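PDB 5N4B: dual function macrocyclase-peptidase POPB from Galerina marginata, which cleaves peptide bonds after proline and also closes peptides into macrocycles during biosynthesis of the highly toxic amanitin family. Local coordinates for residues Leu582-Ser587 with Ala599-Gly604; Ala653-Val658 with Leu689-Lys694. The protein carries 1 engineered substitution. One frame throughout, in Å; residues are numbered along the deposited sequence.

Both contacts belong to the alpha/beta-hydrolase domain and meet in its mixed eight-stranded sheet. Contact 1 comes first along the chain and sets helix 579-590 against strand 598-602; contact 2 follows and pairs strand 653-659 with strand 688-693, at the outer end of the sheet. Their centres lie about 11 Å apart. Strands 598-602 and 653-659 are neighbours, and backbone pairs such as Ala-599 N to Ala-653 O at 2.9 Å join the two contacts directly. Each contact is part of a beta-alpha-beta unit, and the C-terminal ends of strands 598-602 and 653-659 run toward the catalytic residues: Gly-604 lies near Ala-578 and Asp-662, and Val-658 near Asp-662.

Contact 1: residues Leu582-Ser587 with Ala599-Gly604; sequences LLVMGS and AVPEGG
Helix 579-590 is the middle element of a beta-alpha-beta unit of the alpha/beta-hydrolase fold, directly following Ala-578, the engineered replacement in the charge relay system. Here the helix packs on strand 598-602, with their axes 7.3 Å apart at closest approach and running at 140° to each other, so the chain nearly reverses direction between them. No hydrogen bond crosses this buried contact; apolar side chains carry it. Val-584 faces the strand, and with CG1 anti to the backbone N (chi1 169°) that methyl lies over Pro-601, 3.8 Å from Pro-601 CB, while also reaching Ala-599 CB at 3.9 Å. A beta-branched valine suits this position because it offers a short, stiff surface, and Ala-599 is small enough to let the helix come close. Pro-601 presents its ring crosswise to both helix side chains, with Met-585 CG set 3.7 Å from Pro-601 CB. Proline has no N-H to give, but its carbonyl still pairs with Thr-657 on the next strand. Beyond the strand the chain turns at Gly-603, whose positive phi favours glycine. Gly-604, with no beta carbon, lets the methionine methyl and Leu-582 N come close to its CA. The flexible thioether of Met-585 bends at chi3 (-90°), bringing CE within 3.6 Å of Gly-604 CA.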
loop_
_atom_site.group_PDB
_atom_site.type_symbol
_atom_site.label_atom_id
_atom_site.label_comp_id
_atom_site.label_asym_id
_atom_site.label_seq_id
_atom_site.Cartn_x
_atom_site.Cartn_y
_atom_site.Cartn_z
ATOM N N LEU A 582 -12.662 7.528 -0.048
ATOM C CA LEU A 582 -13.017 8.942 0.031
ATOM C C LEU A 582 -13.220 9.523 -1.361
ATOM O O LEU A 582 -14.183 10.252 -1.628
ATOM C CB LEU A 582 -11.897 9.723 0.745
ATOM C CG LEU A 582 -11.987 11.237 0.652
ATOM C CD1 LEU A 582 -13.241 11.835 1.308
ATOM C CD2 LEU A 582 -10.736 11.890 1.300
ATOM N N LEU A 583 -12.299 9.206 -2.259
ATOM C CA LEU A 583 -12.408 9.648 -3.640
ATOM C C LEU A 583 -13.740 9.225 -4.240
ATOM O O LEU A 583 -14.433 10.035 -4.873
ATOM C CB LEU A 583 -11.224 9.107 -4.432
ATOM C CG LEU A 583 -11.234 9.411 -5.919
ATOM C CD1 LEU A 583 -11.025 10.895 -6.175
ATOM C CD2 LEU A 583 -10.163 8.596 -6.617
ATOM N N VAL A 584 -14.100 7.958 -4.078
ATOM C CA VAL A 584 -15.368 7.453 -4.617
ATOM C C VAL A 584 -16.573 8.144 -3.988
ATOM O O VAL A 584 -17.492 8.575 -4.692
ATOM C CB VAL A 584 -15.430 5.932 -4.498
ATOM C CG1 VAL A 584 -16.804 5.396 -4.797
ATOM C CG2 VAL A 584 -14.441 5.327 -5.434
ATOM N N MET A 585 -16.591 8.244 -2.665
ATOM C CA MET A 585 -17.753 8.803 -1.953
ATOM C C MET A 585 -17.922 10.273 -2.274
ATOM O O MET A 585 -19.032 10.719 -2.568
ATOM C CB MET A 585 -17.607 8.568 -0.443
ATOM C CG MET A 585 -17.812 7.084 -0.107
ATOM S SD MET A 585 -17.889 6.653 1.643
ATOM C CE MET A 585 -16.159 6.350 1.992
ATOM N N GLY A 586 -16.829 11.045 -2.291
ATOM C CA GLY A 586 -16.942 12.433 -2.704
ATOM C C GLY A 586 -17.295 12.614 -4.168
ATOM O O GLY A 586 -18.010 13.560 -4.531
ATOM N N SER A 587 -16.812 11.724 -5.029
ATOM C CA SER A 587 -17.115 11.845 -6.439
ATOM C C SER A 587 -18.594 11.648 -6.697
ATOM O O SER A 587 -19.152 12.330 -7.550
ATOM C CB SER A 587 -16.291 10.864 -7.255
ATOM O OG SER A 587 -14.897 11.249 -7.305
ATOM N N ALA A 599 -20.777 2.460 -7.911
ATOM C CA ALA A 599 -19.719 2.952 -7.048
ATOM C C ALA A 599 -19.430 1.958 -5.940
ATOM O O ALA A 599 -20.353 1.487 -5.269
ATOM C CB ALA A 599 -20.110 4.308 -6.445
ATOM N N VAL A 600 -18.149 1.649 -5.732
ATOM C CA VAL A 600 -17.705 0.691 -4.699
ATOM C C VAL A 600 -16.566 1.333 -3.910
ATOM O O VAL A 600 -15.384 1.183 -4.273
ATOM C CB VAL A 600 -17.344 -0.693 -5.259
ATOM C CG1 VAL A 600 -16.880 -1.584 -4.096
ATOM C CG2 VAL A 600 -18.534 -1.271 -5.939
ATOM N N PRO A 601 -16.869 2.102 -2.847
ATOM C CA PRO A 601 -15.822 2.618 -1.951
ATOM C C PRO A 601 -15.485 1.595 -0.893
ATOM O O PRO A 601 -16.395 1.077 -0.232
ATOM C CB PRO A 601 -16.468 3.871 -1.357
ATOM C CG PRO A 601 -17.941 3.529 -1.353
ATOM C CD PRO A 601 -18.213 2.585 -2.476
ATOM N N GLU A 602 -14.202 1.313 -0.703
ATOM C CA GLU A 602 -13.727 0.275 0.231
ATOM C C GLU A 602 -12.954 0.931 1.376
ATOM O O GLU A 602 -11.960 1.610 1.152
ATOM C CB GLU A 602 -12.843 -0.742 -0.484
ATOM C CG GLU A 602 -13.519 -1.411 -1.651
ATOM C CD GLU A 602 -12.606 -2.404 -2.377
ATOM O OE1 GLU A 602 -11.729 -3.029 -1.709
ATOM O OE2 GLU A 602 -12.776 -2.635 -3.574
ATOM N N GLY A 603 -13.391 0.720 2.606
ATOM C CA GLY A 603 -12.669 1.268 3.749
ATOM C C GLY A 603 -12.318 2.733 3.647
ATOM O O GLY A 603 -11.197 3.134 4.011
ATOM N N GLY A 604 -13.253 3.545 3.168
ATOM C CA GLY A 604 -12.966 4.921 2.832
ATOM C C GLY A 604 -13.138 5.909 3.964
ATOM O O GLY A 604 -13.946 5.736 4.892
#

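Contact 2: residues Ala653-Val658 with Leu689-Lys694; sequences ATLITV and LIKIDK
Five backbone hydrogen bonds join residues 653-658 to residues 689-694, the two strands running parallel with their axes 19° apart. Leu-655, Ile-656, Thr-657 and Val-658 pair with Leu-689, Ile-690, Lys-691 and Ile-692. Ile-656 uses both its backbone polar groups: its N-H points almost straight at Leu-689 O (2.9 Å, 176°), although the donor stands above that carbonyl plane, and its O receives Lys-691 N at 2.8 Å, nearly along the C=O axis. Val-658 likewise uses both, its N-H going to Lys-691 O and its O accepting Asp-693 N. Leu-689 N to Thr-654 O and Asp-693 N to Val-658 O are the outermost bonds, both in the carbonyl plane. A CA-H...O contact from Ile-690 CA to Ile-656 O, 3.2 Å long, supplements them.

These are the last two strands of the alpha/beta-hydrolase sheet, joined by helix 668-680 as a beta-alpha-beta crossover. Ile-656 and Val-658 turn toward that helix, while Leu-655 and Leu-689 lie against Phe-718 of helix 705-722. Branched aliphatic residues suit strands covered in this way.

Among the apolar contacts, Ile-656 CG2 meets Ile-690 CD1 at 3.9 Å, the extended Ile-690 chain (CG1 anti to N, chi1 -176°) crossing it obliquely. Val-658 and Ile-692 lie side by side, with Val-658 CG2 4.0 Å from Ile-692 CG1. On the other face, Leu-655 CD1 fits between Leu-689 CB and Lys-691 CG, 4.0 Å from each.

Charged side chains join the strand to its surroundings. Lys-691 lends its aliphatic stem to the packing while its NZ forms salt bridges with Asp-711 and Asp-714. Asp-693 OD2 pairs with Lys-703, and Asp-693 OD1 accepts the N-H of Ser-695 just beyond the strand.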
loop_
_atom_site.group_PDB
_atom_site.type_symbol
_atom_site.label_atom_id
_atom_site.label_comp_id
_atom_site.label_asym_id
_atom_site.label_seq_id
_atom_site.Cartn_x
_atom_site.Cartn_y
_atom_site.Cartn_z
ATOM N N ALA A 653 -26.023 3.079 -8.135
ATOM C CA ALA A 653 -25.922 1.877 -7.303
ATOM C C ALA A 653 -24.582 1.876 -6.591
ATOM O O ALA A 653 -23.545 2.013 -7.236
ATOM C CB ALA A 653 -26.023 0.617 -8.162
ATOM N N THR A 654 -24.603 1.690 -5.265
ATOM C CA THR A 654 -23.437 1.838 -4.433
ATOM C C THR A 654 -23.372 0.652 -3.487
ATOM O O THR A 654 -24.359 0.325 -2.810
ATOM C CB THR A 654 -23.503 3.151 -3.646
ATOM O OG1 THR A 654 -23.452 4.271 -4.546
ATOM C CG2 THR A 654 -22.325 3.295 -2.719
ATOM N N LEU A 655 -22.198 0.018 -3.430
ATOM C CA LEU A 655 -21.905 -1.085 -2.519
ATOM C C LEU A 655 -20.662 -0.674 -1.758
ATOM O O LEU A 655 -19.554 -0.640 -2.309
ATOM C CB LEU A 655 -21.669 -2.391 -3.229
ATOM C CG LEU A 655 -21.284 -3.552 -2.295
ATOM C CD1 LEU A 655 -22.438 -3.898 -1.361
ATOM C CD2 LEU A 655 -20.910 -4.777 -3.074
ATOM N N ILE A 656 -20.829 -0.251 -0.522
ATOM C CA ILE A 656 -19.714 0.155 0.342
ATOM C C ILE A 656 -19.218 -1.088 1.056
ATOM O O ILE A 656 -20.027 -1.951 1.430
ATOM C CB ILE A 656 -20.203 1.229 1.338
ATOM C CG1 ILE A 656 -20.864 2.396 0.587
ATOM C CG2 ILE A 656 -19.081 1.674 2.231
ATOM C CD1 ILE A 656 -21.104 3.630 1.385
ATOM N N THR A 657 -17.936 -1.220 1.229
ATOM C CA THR A 657 -17.396 -2.386 1.936
ATOM C C THR A 657 -16.421 -1.913 3.001
ATOM O O THR A 657 -15.613 -1.015 2.755
ATOM C CB THR A 657 -16.776 -3.460 1.000
ATOM O OG1 THR A 657 -15.558 -2.977 0.447
ATOM C CG2 THR A 657 -17.722 -3.776 -0.177
ATOM N N VAL A 658 -16.516 -2.509 4.190
ATOM C CA VAL A 658 -15.595 -2.230 5.271
ATOM C C VAL A 658 -15.264 -3.505 6.021
ATOM O O VAL A 658 -15.996 -4.488 5.980
ATOM C CB VAL A 658 -16.083 -1.146 6.271
ATOM C CG1 VAL A 658 -16.332 0.193 5.576
ATOM C CG2 VAL A 658 -17.304 -1.648 7.031
ATOM N N LEU A 689 -26.018 0.214 -0.432
ATOM C CA LEU A 689 -25.806 -0.933 0.440
ATOM C C LEU A 689 -24.416 -0.907 1.071
ATOM O O LEU A 689 -23.494 -0.241 0.562
ATOM C CB LEU A 689 -25.882 -2.236 -0.337
ATOM C CG LEU A 689 -27.163 -2.426 -1.120
ATOM C CD1 LEU A 689 -27.029 -3.665 -1.988
ATOM C CD2 LEU A 689 -28.346 -2.493 -0.201
ATOM N N ILE A 690 -24.246 -1.614 2.192
ATOM C CA ILE A 690 -22.938 -1.758 2.833
ATOM C C ILE A 690 -22.745 -3.189 3.303
ATOM O O ILE A 690 -23.652 -3.799 3.898
ATOM C CB ILE A 690 -22.706 -0.740 3.976
ATOM C CG1 ILE A 690 -21.286 -0.877 4.528
ATOM C CG2 ILE A 690 -23.754 -0.915 5.094
ATOM C CD1 ILE A 690 -20.930 0.302 5.433
ATOM N N LYS A 691 -21.547 -3.722 3.023
ATOM C CA LYS A 691 -21.065 -5.000 3.533
ATOM C C LYS A 691 -20.068 -4.728 4.643
ATOM O O LYS A 691 -19.228 -3.831 4.527
ATOM C CB LYS A 691 -20.331 -5.764 2.433
ATOM C CG LYS A 691 -21.196 -6.461 1.495
ATOM C CD LYS A 691 -20.343 -7.190 0.428
ATOM C CE LYS A 691 -19.429 -8.250 1.011
ATOM N NZ LYS A 691 -18.680 -9.064 -0.006
ATOM N N ILE A 692 -20.116 -5.537 5.700
ATOM C CA ILE A 692 -19.332 -5.322 6.907
ATOM C C ILE A 692 -18.733 -6.665 7.289
ATOM O O ILE A 692 -19.439 -7.534 7.824
ATOM C CB ILE A 692 -20.166 -4.747 8.057
ATOM C CG1 ILE A 692 -20.845 -3.442 7.591
ATOM C CG2 ILE A 692 -19.239 -4.511 9.246
ATOM C CD1 ILE A 692 -22.072 -2.994 8.323
ATOM N N ASP A 693 -17.446 -6.843 7.046
ATOM C CA ASP A 693 -16.788 -8.090 7.432
ATOM C C ASP A 693 -16.485 -8.035 8.922
ATOM O O ASP A 693 -15.733 -7.164 9.355
ATOM C CB ASP A 693 -15.523 -8.283 6.603
ATOM C CG ASP A 693 -14.840 -9.650 6.842
ATOM O OD1 ASP A 693 -15.044 -10.264 7.909
ATOM O OD2 ASP A 693 -14.085 -10.120 5.959
ATOM N N LYS A 694 -17.038 -8.969 9.697
ATOM C CA LYS A 694 -16.939 -8.907 11.163
ATOM C C LYS A 694 -15.772 -9.707 11.734
ATOM O O LYS A 694 -15.620 -9.755 12.952
ATOM C CB LYS A 694 -18.280 -9.284 11.763
ATOM C CG LYS A 694 -19.268 -8.130 11.485
ATOM C CD LYS A 694 -20.625 -8.319 12.057
ATOM C CE LYS A 694 -21.387 -7.011 11.971
ATOM N NZ LYS A 694 -22.760 -7.244 12.425
#